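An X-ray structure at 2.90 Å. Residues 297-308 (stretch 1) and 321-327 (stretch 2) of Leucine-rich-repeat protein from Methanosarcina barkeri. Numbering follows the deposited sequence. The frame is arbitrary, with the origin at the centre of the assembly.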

# COMPACT_ATOMS: atom_id res chain seq x y z
N VAL A 297 -21.97 -10.18 -15.41
CA VAL A 297 -22.72 -10.71 -14.26
C VAL A 297 -21.94 -11.89 -13.68
O VAL A 297 -21.72 -12.90 -14.36
CB VAL A 297 -24.17 -11.12 -14.62
CG1 VAL A 297 -24.92 -9.93 -15.21
CG2 VAL A 297 -24.23 -12.30 -15.58
N LEU A 298 -21.49 -11.75 -12.44
CA LEU A 298 -20.61 -12.73 -11.82
C LEU A 298 -21.34 -13.56 -10.77
O LEU A 298 -21.52 -13.12 -9.63
CB LEU A 298 -19.39 -12.04 -11.20
CG LEU A 298 -18.31 -12.93 -10.58
CD1 LEU A 298 -17.66 -13.81 -11.64
CD2 LEU A 298 -17.27 -12.08 -9.87
N ARG A 299 -21.76 -14.76 -11.17
CA ARG A 299 -22.29 -15.75 -10.23
C ARG A 299 -21.12 -16.46 -9.57
O ARG A 299 -20.11 -16.73 -10.23
CB ARG A 299 -23.19 -16.76 -10.96
CG ARG A 299 -24.32 -16.13 -11.75
CD ARG A 299 -25.32 -17.15 -12.25
NE ARG A 299 -26.49 -16.51 -12.86
CZ ARG A 299 -27.55 -16.03 -12.20
NH1 ARG A 299 -27.62 -16.12 -10.87
NH2 ARG A 299 -28.55 -15.47 -12.87
N PHE A 300 -21.25 -16.76 -8.28
CA PHE A 300 -20.13 -17.31 -7.51
C PHE A 300 -19.76 -18.75 -7.90
O PHE A 300 -18.71 -19.25 -7.50
CB PHE A 300 -20.40 -17.21 -6.00
CG PHE A 300 -20.75 -15.82 -5.53
CD1 PHE A 300 -20.12 -14.70 -6.06
CD2 PHE A 300 -21.70 -15.64 -4.54
CE1 PHE A 300 -20.45 -13.43 -5.62
CE2 PHE A 300 -22.03 -14.37 -4.09
CZ PHE A 300 -21.41 -13.26 -4.64
N SER A 301 -20.63 -19.40 -8.67
CA SER A 301 -20.31 -20.69 -9.28
C SER A 301 -19.25 -20.57 -10.37
O SER A 301 -18.55 -21.54 -10.68
CB SER A 301 -21.58 -21.33 -9.86
OG SER A 301 -22.21 -20.45 -10.77
N MET A 302 -19.13 -19.38 -10.96
CA MET A 302 -18.18 -19.12 -12.05
C MET A 302 -16.74 -18.97 -11.57
O MET A 302 -15.80 -19.12 -12.35
CB MET A 302 -18.58 -17.85 -12.81
CG MET A 302 -20.00 -17.85 -13.36
SD MET A 302 -20.43 -16.30 -14.16
CE MET A 302 -19.33 -16.33 -15.58
N LEU A 303 -16.56 -18.65 -10.29
CA LEU A 303 -15.23 -18.38 -9.72
C LEU A 303 -14.28 -19.58 -9.77
O LEU A 303 -13.06 -19.40 -9.75
CB LEU A 303 -15.34 -17.88 -8.28
CG LEU A 303 -16.03 -16.52 -8.07
CD1 LEU A 303 -16.18 -16.24 -6.58
CD2 LEU A 303 -15.27 -15.40 -8.75
N ASP A 304 -14.83 -20.79 -9.82
CA ASP A 304 -14.01 -22.00 -9.91
C ASP A 304 -13.21 -22.04 -11.21
O ASP A 304 -12.02 -22.36 -11.20
CB ASP A 304 -14.89 -23.25 -9.80
CG ASP A 304 -15.48 -23.43 -8.42
OD1 ASP A 304 -16.17 -22.50 -7.94
OD2 ASP A 304 -15.26 -24.50 -7.80
N GLU A 305 -13.87 -21.72 -12.32
CA GLU A 305 -13.23 -21.70 -13.64
C GLU A 305 -12.26 -20.53 -13.78
O GLU A 305 -11.19 -20.67 -14.38
CB GLU A 305 -14.30 -21.64 -14.74
CG GLU A 305 -13.77 -21.84 -16.16
CD GLU A 305 -13.24 -20.57 -16.81
OE1 GLU A 305 -13.75 -19.47 -16.49
OE2 GLU A 305 -12.32 -20.67 -17.65
N ILE A 306 -12.63 -19.38 -13.21
CA ILE A 306 -11.83 -18.16 -13.32
C ILE A 306 -10.55 -18.25 -12.48
O ILE A 306 -9.46 -17.96 -12.97
CB ILE A 306 -12.63 -16.91 -12.89
CG1 ILE A 306 -13.84 -16.71 -13.81
CG2 ILE A 306 -11.76 -15.66 -12.91
CD1 ILE A 306 -14.89 -15.77 -13.25
N LEU A 307 -10.71 -18.66 -11.22
CA LEU A 307 -9.58 -18.72 -10.28
C LEU A 307 -8.87 -20.08 -10.26
O LEU A 307 -8.04 -20.33 -9.38
CB LEU A 307 -10.06 -18.36 -8.87
CG LEU A 307 -10.78 -17.01 -8.72
CD1 LEU A 307 -11.32 -16.86 -7.30
CD2 LEU A 307 -9.87 -15.85 -9.07
N GLU A 308 -9.18 -20.95 -11.22
CA GLU A 308 -8.50 -22.24 -11.33
C GLU A 308 -7.04 -22.03 -11.73
O GLU A 308 -6.72 -21.08 -12.46
CB GLU A 308 -9.18 -23.14 -12.37
CG GLU A 308 -8.89 -24.63 -12.18
CD GLU A 308 -9.05 -25.44 -13.45
OE1 GLU A 308 -9.92 -25.09 -14.28
OE2 GLU A 308 -8.32 -26.43 -13.62
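Stretch 2 (321-327) RYGYIIN

The contact between the two stretches is built on Ile-326 and Tyr-322, which lie one helical turn apart in stretch 2 and both direct their CA-to-CB bonds toward stretch 1. Ile-326, with chi1 and chi2 both m, meets three residues of stretch 1. Its CD1 lies 3.7 Å from CD2 of Leu-298, its CG1 lies 4.0 Å from CD1 of Leu-303, and its CG2 approaches CE1 of Phe-300 at 3.8 Å, obliquely to the ring. The CA-to-CB bond of Phe-300 points sideways, but the end of its side chain comes nearer to stretch 2.

Tyr-322 is the most extensively covered residue of the contact. Its CE2 packs 3.4 Å from CB of Leu-303, the closest approach across the two stretches, while its CE1 lies 3.7 Å from CD1 of Leu-307. CD1 of Leu-307 sits over one face of the Tyr-322 ring, 4.1 Å from its centroid and 27° off the ring normal, in a CH-pi arrangement. Leu-303 and Leu-307, four residues apart, both touch the ring; the backbone hydrogen bond from Leu-307 N to Leu-303 O (2.9 Å) links them. Ile-325 adds a looser contact, its CD1 lying 4.3 Å from CD1 of Leu-307.

The backbones place these side chains in different ways. Stretch 2 is helical from Tyr-322 through Asn-327 and continues later in the chain; the bond from Ile-326 N to Tyr-322 O (3.1 Å) spans its two principal contact residues. Stretch 1 passes from a strand at 297-299 through a type I turn, Arg-299 to Met-302, closed by Met-302 N to Arg-299 O at 2.9 Å, and then into a short helix that includes 303-306. Leu-307 is the first residue to leave helical phi/psi. The order of contacts is reversed: Tyr-322 meets Leu-303 and Leu-307, whereas Ile-326, later in stretch 2, reaches back to Leu-298 and Phe-300. The nearest CA atoms, those of Leu-303 and Tyr-322, are 7.5 Å apart, a spacing filled by side chains.

At the polar edge, Asp-304 borders the tyrosine ring. Its CA is 3.5 Å from OH of Tyr-322, and its OD1 lies near the ring plane, 3.6 Å from CE2 of Tyr-322. No hydrogen bond crosses between the stretches, so the 371 Å² buried, both sides summed, reflects mainly apolar packing.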

# COMPACT_ATOMS: atom_id res chain seq x y z
N ARG A 321 -11.68 -18.49 0.39
CA ARG A 321 -11.20 -17.12 0.15
C ARG A 321 -11.94 -16.43 -1.01
O ARG A 321 -11.61 -15.30 -1.37
CB ARG A 321 -9.69 -17.12 -0.12
CG ARG A 321 -8.87 -17.91 0.89
CD ARG A 321 -8.98 -17.35 2.30
NE ARG A 321 -8.70 -18.36 3.31
CZ ARG A 321 -8.85 -18.18 4.62
NH1 ARG A 321 -9.26 -17.01 5.10
NH2 ARG A 321 -8.57 -19.17 5.46
N TYR A 322 -12.94 -17.10 -1.58
CA TYR A 322 -13.78 -16.50 -2.62
C TYR A 322 -14.59 -15.36 -2.02
O TYR A 322 -14.75 -14.31 -2.64
CB TYR A 322 -14.73 -17.55 -3.22
CG TYR A 322 -14.10 -18.53 -4.19
CD1 TYR A 322 -12.72 -18.75 -4.21
CD2 TYR A 322 -14.89 -19.26 -5.07
CE1 TYR A 322 -12.15 -19.66 -5.09
CE2 TYR A 322 -14.32 -20.17 -5.96
CZ TYR A 322 -12.96 -20.36 -5.96
OH TYR A 322 -12.40 -21.26 -6.84
N GLY A 323 -15.11 -15.58 -0.82
CA GLY A 323 -15.83 -14.54 -0.07
C GLY A 323 -14.95 -13.34 0.23
O GLY A 323 -15.40 -12.20 0.12
N TYR A 324 -13.70 -13.59 0.60
CA TYR A 324 -12.74 -12.52 0.87
C TYR A 324 -12.57 -11.61 -0.35
O TYR A 324 -12.73 -10.40 -0.25
CB TYR A 324 -11.39 -13.09 1.29
CG TYR A 324 -10.29 -12.05 1.40
CD1 TYR A 324 -10.26 -11.16 2.47
CD2 TYR A 324 -9.30 -11.94 0.43
CE1 TYR A 324 -9.26 -10.20 2.57
CE2 TYR A 324 -8.30 -10.98 0.52
CZ TYR A 324 -8.29 -10.12 1.60
OH TYR A 324 -7.30 -9.16 1.69
N ILE A 325 -12.25 -12.21 -1.49
CA ILE A 325 -11.98 -11.46 -2.72
C ILE A 325 -13.20 -10.67 -3.19
O ILE A 325 -13.08 -9.51 -3.57
CB ILE A 325 -11.48 -12.38 -3.85
CG1 ILE A 325 -10.13 -13.01 -3.47
CG2 ILE A 325 -11.33 -11.61 -5.16
CD1 ILE A 325 -9.77 -14.23 -4.28
N ILE A 326 -14.37 -11.30 -3.15
CA ILE A 326 -15.61 -10.66 -3.59
C ILE A 326 -16.00 -9.51 -2.66
O ILE A 326 -16.31 -8.41 -3.13
CB ILE A 326 -16.77 -11.69 -3.69
CG1 ILE A 326 -16.50 -12.71 -4.80
CG2 ILE A 326 -18.11 -10.99 -3.92
CD1 ILE A 326 -16.61 -12.18 -6.22
N ASN A 327 -15.99 -9.77 -1.36
CA ASN A 327 -16.32 -8.74 -0.36
C ASN A 327 -15.29 -7.61 -0.33
O ASN A 327 -15.63 -6.46 -0.04
CB ASN A 327 -16.47 -9.35 1.03
CG ASN A 327 -17.71 -10.22 1.16
OD1 ASN A 327 -18.81 -9.80 0.82
ND2 ASN A 327 -17.54 -11.44 1.67